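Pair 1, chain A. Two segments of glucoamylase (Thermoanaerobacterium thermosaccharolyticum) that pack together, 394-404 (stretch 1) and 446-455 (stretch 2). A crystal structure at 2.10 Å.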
# COMPACT_ATOMS: atom_id res chain seq x y z
N GLN A 394 -6.67 13.26 15.38
CA GLN A 394 -6.64 13.98 14.10
C GLN A 394 -8.05 14.42 13.74
O GLN A 394 -8.89 13.59 13.41
CB GLN A 394 -6.08 13.08 13.00
CG GLN A 394 -4.57 12.87 13.07
CD GLN A 394 -4.08 11.71 12.22
OE1 GLN A 394 -4.56 11.49 11.10
NE2 GLN A 394 -3.11 10.97 12.73
N LEU A 395 -8.30 15.73 13.80
CA LEU A 395 -9.61 16.27 13.49
C LEU A 395 -10.06 16.00 12.06
O LEU A 395 -11.25 15.74 11.82
CB LEU A 395 -9.65 17.78 13.78
CG LEU A 395 -9.97 18.17 15.22
CD1 LEU A 395 -11.43 17.86 15.52
CD2 LEU A 395 -9.06 17.43 16.19
N ASP A 396 -9.13 16.05 11.12
CA ASP A 396 -9.48 15.81 9.73
C ASP A 396 -10.05 14.41 9.61
O ASP A 396 -10.95 14.18 8.80
CB ASP A 396 -8.27 16.00 8.81
CG ASP A 396 -7.23 14.90 8.96
OD1 ASP A 396 -6.89 14.55 10.10
OD2 ASP A 396 -6.73 14.42 7.91
N GLU A 397 -9.57 13.48 10.43
CA GLU A 397 -10.08 12.11 10.38
C GLU A 397 -11.48 11.96 10.99
O GLU A 397 -12.16 10.97 10.72
CB GLU A 397 -9.08 11.15 11.04
CG GLU A 397 -7.83 10.90 10.18
CD GLU A 397 -7.10 9.63 10.55
OE1 GLU A 397 -6.73 8.86 9.63
OE2 GLU A 397 -6.89 9.37 11.76
N GLN A 398 -11.91 12.93 11.79
CA GLN A 398 -13.24 12.88 12.39
C GLN A 398 -14.23 13.43 11.36
O GLN A 398 -15.40 13.04 11.32
CB GLN A 398 -13.32 13.76 13.65
CG GLN A 398 -12.20 13.55 14.65
CD GLN A 398 -12.06 12.10 15.09
OE1 GLN A 398 -13.05 11.43 15.40
NE2 GLN A 398 -10.83 11.61 15.12
N ALA A 399 -13.74 14.34 10.53
CA ALA A 399 -14.55 15.00 9.52
C ALA A 399 -14.79 14.24 8.22
O ALA A 399 -15.91 14.24 7.69
CB ALA A 399 -13.93 16.36 9.19
N ASP A 400 -13.76 13.59 7.70
CA ASP A 400 -13.87 12.87 6.44
C ASP A 400 -15.02 11.88 6.33
O ASP A 400 -15.70 11.83 5.32
CB ASP A 400 -12.54 12.20 6.09
CG ASP A 400 -11.46 13.21 5.73
OD1 ASP A 400 -11.83 14.35 5.36
OD2 ASP A 400 -10.26 12.88 5.80
N PRO A 401 -15.23 11.06 7.37
CA PRO A 401 -16.35 10.12 7.25
C PRO A 401 -17.69 10.84 7.10
O PRO A 401 -18.62 10.31 6.47
CB PRO A 401 -16.23 9.28 8.52
CG PRO A 401 -15.40 10.12 9.45
CD PRO A 401 -14.40 10.76 8.55
N ILE A 402 -17.80 12.04 7.67
CA ILE A 402 -19.04 12.81 7.56
C ILE A 402 -19.20 13.29 6.12
O ILE A 402 -20.28 13.21 5.55
CB ILE A 402 -19.05 14.06 8.46
CG1 ILE A 402 -18.89 13.68 9.93
CG2 ILE A 402 -20.36 14.83 8.25
CD1 ILE A 402 -18.77 14.88 10.86
N ILE A 403 -18.10 13.79 5.56
CA ILE A 403 -18.11 14.29 4.19
C ILE A 403 -18.48 13.16 3.23
O ILE A 403 -19.22 13.37 2.27
CB ILE A 403 -16.73 14.89 3.81
CG1 ILE A 403 -16.39 16.03 4.78
CG2 ILE A 403 -16.76 15.41 2.37
CD1 ILE A 403 -15.00 16.60 4.59
N LEU A 404 -17.96 11.96 3.49
CA LEU A 404 -18.25 10.80 2.65
C LEU A 404 -19.73 10.41 2.79
O LEU A 404 -20.37 10.04 1.82
CB LEU A 404 -17.36 9.62 3.06
CG LEU A 404 -17.46 8.34 2.22
CD1 LEU A 404 -17.18 8.62 0.77
CD2 LEU A 404 -16.48 7.30 2.77
N ALA A 446 -5.15 22.72 6.43
CA ALA A 446 -5.70 21.49 5.87
C ALA A 446 -6.71 20.87 6.83
O ALA A 446 -7.81 20.51 6.43
CB ALA A 446 -4.59 20.48 5.57
N THR A 447 -6.33 20.75 8.10
CA THR A 447 -7.22 20.17 9.10
C THR A 447 -8.48 21.03 9.30
O THR A 447 -9.59 20.51 9.34
CB THR A 447 -6.52 20.01 10.45
OG1 THR A 447 -5.39 19.14 10.30
CG2 THR A 447 -7.47 19.43 11.49
N MET A 448 -8.30 22.34 9.42
CA MET A 448 -9.45 23.22 9.59
C MET A 448 -10.37 23.18 8.37
O MET A 448 -11.58 23.34 8.50
CB MET A 448 -8.99 24.65 9.86
CG MET A 448 -8.37 24.83 11.24
SD MET A 448 -8.01 26.54 11.59
CE MET A 448 -9.64 27.14 12.02
N ALA A 449 -9.79 22.98 7.18
CA ALA A 449 -10.59 22.91 5.96
C ALA A 449 -11.51 21.69 6.07
O ALA A 449 -12.69 21.76 5.73
CB ALA A 449 -9.70 22.78 4.73
N ALA A 450 -10.94 20.59 6.55
CA ALA A 450 -11.69 19.35 6.72
C ALA A 450 -12.79 19.53 7.76
O ALA A 450 -13.89 19.00 7.59
CB ALA A 450 -10.75 18.22 7.14
N GLU A 451 -12.49 20.26 8.84
CA GLU A 451 -13.45 20.50 9.91
C GLU A 451 -14.63 21.35 9.44
O GLU A 451 -15.77 21.10 9.83
CB GLU A 451 -12.78 21.17 11.11
CG GLU A 451 -11.76 20.28 11.83
CD GLU A 451 -11.12 20.97 13.02
OE1 GLU A 451 -11.64 20.83 14.15
OE2 GLU A 451 -10.09 21.66 12.83
N VAL A 452 -14.35 22.37 8.64
CA VAL A 452 -15.40 23.25 8.11
C VAL A 452 -16.30 22.46 7.15
O VAL A 452 -17.52 22.54 7.23
CB VAL A 452 -14.80 24.47 7.36
CG1 VAL A 452 -15.91 25.21 6.60
CG2 VAL A 452 -14.13 25.41 8.35
N ALA A 453 -15.67 21.72 6.24
CA ALA A 453 -16.42 20.91 5.27
C ALA A 453 -17.26 19.85 6.00
O ALA A 453 -18.43 19.65 5.69
CB ALA A 453 -15.45 20.23 4.32
N GLY A 454 -16.64 19.18 6.97
CA GLY A 454 -17.34 18.16 7.72
C GLY A 454 -18.55 18.64 8.50
O GLY A 454 -19.58 17.96 8.53
N LEU A 455 -18.43 19.79 9.15
CA LEU A 455 -19.54 20.33 9.93
C LEU A 455 -20.64 20.85 9.00
O LEU A 455 -21.82 20.80 9.35
CB LEU A 455 -19.06 21.44 10.87
CG LEU A 455 -18.18 21.02 12.06
CD1 LEU A 455 -17.82 22.24 12.89
CD2 LEU A 455 -18.90 20.00 12.92
O HOH W 1 -5.79 16.41 11.24

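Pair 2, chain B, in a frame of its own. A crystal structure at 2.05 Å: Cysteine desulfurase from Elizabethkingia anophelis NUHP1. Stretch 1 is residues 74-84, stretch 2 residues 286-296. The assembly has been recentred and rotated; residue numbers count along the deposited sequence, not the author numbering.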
# COMPACT_ATOMS: atom_id res chain seq x y z
N GLU B 74 17.78 -11.63 -16.90
CA GLU B 74 17.76 -10.28 -17.45
C GLU B 74 16.38 -9.64 -17.28
O GLU B 74 16.27 -8.45 -16.96
CB GLU B 74 18.17 -10.33 -18.91
CG GLU B 74 18.30 -9.00 -19.60
CD GLU B 74 18.89 -9.14 -21.00
OE1 GLU B 74 19.22 -10.29 -21.39
OE2 GLU B 74 19.01 -8.11 -21.70
N MET B 75 15.32 -10.41 -17.52
CA MET B 75 13.97 -9.87 -17.38
C MET B 75 13.68 -9.46 -15.94
O MET B 75 13.05 -8.43 -15.70
CB MET B 75 12.94 -10.89 -17.86
CG MET B 75 12.96 -11.15 -19.37
SD MET B 75 11.88 -12.51 -19.84
CE MET B 75 10.26 -11.95 -19.27
N MET B 76 14.13 -10.27 -14.97
CA MET B 76 13.90 -9.90 -13.58
C MET B 76 14.70 -8.66 -13.21
O MET B 76 14.20 -7.79 -12.48
CB MET B 76 14.25 -11.06 -12.63
CG MET B 76 13.50 -10.98 -11.30
SD MET B 76 13.89 -12.31 -10.14
CE MET B 76 15.41 -11.66 -9.43
N GLU B 77 15.93 -8.53 -13.74
CA GLU B 77 16.73 -7.34 -13.47
C GLU B 77 16.17 -6.12 -14.18
O GLU B 77 16.23 -5.01 -13.64
CB GLU B 77 18.20 -7.56 -13.86
CG GLU B 77 18.93 -8.57 -12.98
CD GLU B 77 18.75 -8.31 -11.48
OE1 GLU B 77 18.98 -7.16 -11.04
OE2 GLU B 77 18.39 -9.26 -10.74
N ASP B 78 15.62 -6.30 -15.39
CA ASP B 78 14.87 -5.20 -16.02
C ASP B 78 13.72 -4.74 -15.13
O ASP B 78 13.46 -3.53 -15.01
CB ASP B 78 14.32 -5.63 -17.38
CG ASP B 78 15.40 -5.86 -18.42
OD1 ASP B 78 16.53 -5.37 -18.23
OD2 ASP B 78 15.09 -6.52 -19.43
N ALA B 79 13.02 -5.69 -14.51
CA ALA B 79 11.91 -5.33 -13.63
C ALA B 79 12.40 -4.57 -12.40
O ALA B 79 11.77 -3.59 -11.98
CB ALA B 79 11.13 -6.58 -13.21
N ARG B 80 13.53 -4.99 -11.84
CA ARG B 80 14.10 -4.25 -10.72
C ARG B 80 14.37 -2.80 -11.10
O ARG B 80 14.15 -1.89 -10.30
CB ARG B 80 15.38 -4.91 -10.22
CG ARG B 80 15.84 -4.34 -8.85
CD ARG B 80 17.20 -4.90 -8.39
NE ARG B 80 17.36 -6.36 -8.54
CZ ARG B 80 17.09 -7.27 -7.60
NH1 ARG B 80 16.62 -6.91 -6.41
NH2 ARG B 80 17.31 -8.56 -7.84
N LYS B 81 14.86 -2.57 -12.33
CA LYS B 81 15.18 -1.20 -12.73
C LYS B 81 13.91 -0.39 -12.97
O LYS B 81 13.90 0.83 -12.75
CB LYS B 81 16.08 -1.20 -13.97
CG LYS B 81 17.47 -1.83 -13.75
CD LYS B 81 18.37 -1.64 -14.97
CE LYS B 81 19.73 -2.31 -14.77
NZ LYS B 81 19.54 -3.76 -14.47
N LYS B 82 12.84 -1.04 -13.43
CA LYS B 82 11.56 -0.34 -13.55
C LYS B 82 11.09 0.15 -12.18
O LYS B 82 10.67 1.31 -12.04
CB LYS B 82 10.51 -1.25 -14.18
CG LYS B 82 10.77 -1.65 -15.63
CD LYS B 82 9.68 -2.64 -16.07
CE LYS B 82 9.86 -3.20 -17.47
NZ LYS B 82 8.70 -4.12 -17.77
N VAL B 83 11.15 -0.71 -11.17
CA VAL B 83 10.74 -0.31 -9.82
C VAL B 83 11.66 0.78 -9.29
O VAL B 83 11.20 1.75 -8.67
CB VAL B 83 10.71 -1.53 -8.88
CG1 VAL B 83 10.36 -1.10 -7.47
CG2 VAL B 83 9.70 -2.57 -9.38
N GLN B 84 12.97 0.64 -9.52
CA GLN B 84 13.93 1.68 -9.12
C GLN B 84 13.52 3.05 -9.65
O GLN B 84 13.42 4.02 -8.88
CB GLN B 84 15.34 1.32 -9.63
CG GLN B 84 16.40 2.34 -9.19
CD GLN B 84 17.58 2.44 -10.13
OE1 GLN B 84 17.79 1.59 -11.00
NE2 GLN B 84 18.37 3.50 -9.96
N ASN B 286 10.65 -15.19 -6.45
CA ASN B 286 9.39 -15.28 -7.18
C ASN B 286 9.59 -14.56 -8.52
O ASN B 286 9.17 -13.41 -8.71
CB ASN B 286 8.26 -14.68 -6.37
CG ASN B 286 6.94 -14.71 -7.10
OD1 ASN B 286 6.77 -15.36 -8.16
ND2 ASN B 286 5.97 -13.99 -6.55
N ILE B 287 10.21 -15.27 -9.47
CA ILE B 287 10.68 -14.65 -10.71
C ILE B 287 9.52 -14.05 -11.49
O ILE B 287 9.57 -12.89 -11.92
CB ILE B 287 11.44 -15.68 -11.57
CG1 ILE B 287 12.65 -16.25 -10.83
CG2 ILE B 287 11.86 -15.02 -12.92
CD1 ILE B 287 13.01 -17.70 -11.21
N ALA B 288 8.47 -14.84 -11.69
CA ALA B 288 7.30 -14.39 -12.44
C ALA B 288 6.66 -13.18 -11.78
O ALA B 288 6.34 -12.19 -12.45
CB ALA B 288 6.28 -15.52 -12.56
N GLY B 289 6.47 -13.24 -10.46
CA GLY B 289 5.86 -12.13 -9.75
C GLY B 289 6.70 -10.86 -9.82
O GLY B 289 6.17 -9.77 -9.97
N ASN B 290 8.03 -11.00 -9.72
CA ASN B 290 8.91 -9.83 -9.81
C ASN B 290 8.86 -9.22 -11.21
O ASN B 290 8.81 -7.99 -11.35
CB ASN B 290 10.34 -10.20 -9.43
CG ASN B 290 10.45 -10.68 -8.01
OD1 ASN B 290 9.58 -10.42 -7.18
ND2 ASN B 290 11.54 -11.41 -7.71
N ILE B 291 8.86 -10.06 -12.25
CA ILE B 291 8.68 -9.53 -13.60
C ILE B 291 7.35 -8.80 -13.72
O ILE B 291 7.26 -7.71 -14.29
CB ILE B 291 8.80 -10.68 -14.63
CG1 ILE B 291 10.25 -11.18 -14.71
CG2 ILE B 291 8.32 -10.21 -16.01
CD1 ILE B 291 10.39 -12.45 -15.51
N ALA B 292 6.29 -9.39 -13.16
CA ALA B 292 4.95 -8.84 -13.33
C ALA B 292 4.74 -7.56 -12.51
O ALA B 292 3.97 -6.69 -12.93
CB ALA B 292 3.90 -9.89 -12.98
N ILE B 293 5.42 -7.42 -11.36
CA ILE B 293 5.29 -6.14 -10.64
C ILE B 293 5.97 -5.03 -11.45
O ILE B 293 5.55 -3.86 -11.38
CB ILE B 293 5.82 -6.23 -9.19
CG1 ILE B 293 5.19 -5.12 -8.32
CG2 ILE B 293 7.34 -6.12 -9.10
CD1 ILE B 293 5.58 -5.14 -6.85
N GLY B 294 7.00 -5.35 -12.24
CA GLY B 294 7.51 -4.37 -13.19
C GLY B 294 6.48 -3.99 -14.24
O GLY B 294 6.41 -2.83 -14.67
N THR B 295 5.69 -4.96 -14.69
CA THR B 295 4.62 -4.68 -15.65
C THR B 295 3.52 -3.84 -15.02
O THR B 295 2.92 -2.99 -15.70
CB THR B 295 4.05 -5.99 -16.19
OG1 THR B 295 5.14 -6.83 -16.61
CG2 THR B 295 3.13 -5.74 -17.38
N ALA B 296 3.25 -4.04 -13.73
CA ALA B 296 2.31 -3.17 -13.03
C ALA B 296 2.83 -1.74 -12.93
O ALA B 296 2.05 -0.78 -13.02
CB ALA B 296 2.02 -3.76 -11.65
O HOH W 2 8.88 -6.25 -15.90

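Pair 1 (glucoamylase) and pair 2 (cysteine desulfurase) each join two helices running roughly the same way, at 35° with axes 8.0 Å apart in pair 1 and at 40° with axes 8.1 Å apart in pair 2. Fourteen central residues superpose with an RMSD of 0.6 Å, and the buried surface is similar, 434 and 459 Å². The tightest point is the same in both: Ala A399 matches Ala B79 and Gly A454 matches Gly B294. The CA atoms of Ala A399 and Gly A454 are 4.6 Å apart, those of Ala B79 and Gly B294 4.5 Å. The alanine methyl lies against glycine backbone, Ala A399 CB to Gly A454 CA at 4.1 Å and Ala B79 CB to Gly B294 CA at 4.2 Å. A CB on either glycine would clash with this methyl, so the close approach depends on the bare backbone. The methyl also meets a carbonyl one turn earlier, Ala A399 CB to Ala A450 O at 3.1 Å and Ala B79 CB to Asn B290 O at 3.3 Å.

Around this shared centre the side chains differ. At Asp A396 = Met B76 and Ala A450 = Asn B290, pair 1 sets Asp A396 CB 3.7 Å from Ala A450 CB, whereas pair 2 places a long thioether beside an amide: Asn B290 ND2 donates a weak, nearly straight hydrogen bond to Met B76 SD (3.5 Å). At Thr A447 = Ile B287, water 1 links the pair 1 helices, donating to Asp A396 OD1 (2.4 Å) and accepting from Thr A447 OG1 (2.9 Å); in pair 2, Met B76 SD packs on Ile B287 CG1 at 4.2 Å.

Leu A395 = Met B75 meets Glu A451 = Ile B291. Leu A395 CD1 lies 3.3 Å from Glu A451 OE1, while Met B75 CE touches Ile B291 CD1 at 3.8 Å, an entirely apolar contact.

Ile A402 = Lys B82 points toward the partner helix in both. Ile A402 CG2 lies 3.2 Å from Gly A454 O; the aliphatic part of the lysine does similar work, with Lys B82 CD 3.6 Å from Gly B294 O, and its amine reaches on to water 2, which accepts from Lys B82 NZ (2.8 Å) and donates to Ile B291 O (2.7 Å).

At Ile A403 = Val B83 and Ala A453 = Ile B293, bulk changes sides: the longer Ile A403 CD1 reaches small Ala A453 CB at 3.7 Å, whereas shorter Val B83 CG2 meets larger Ile B293 CG2 at 4.3 Å.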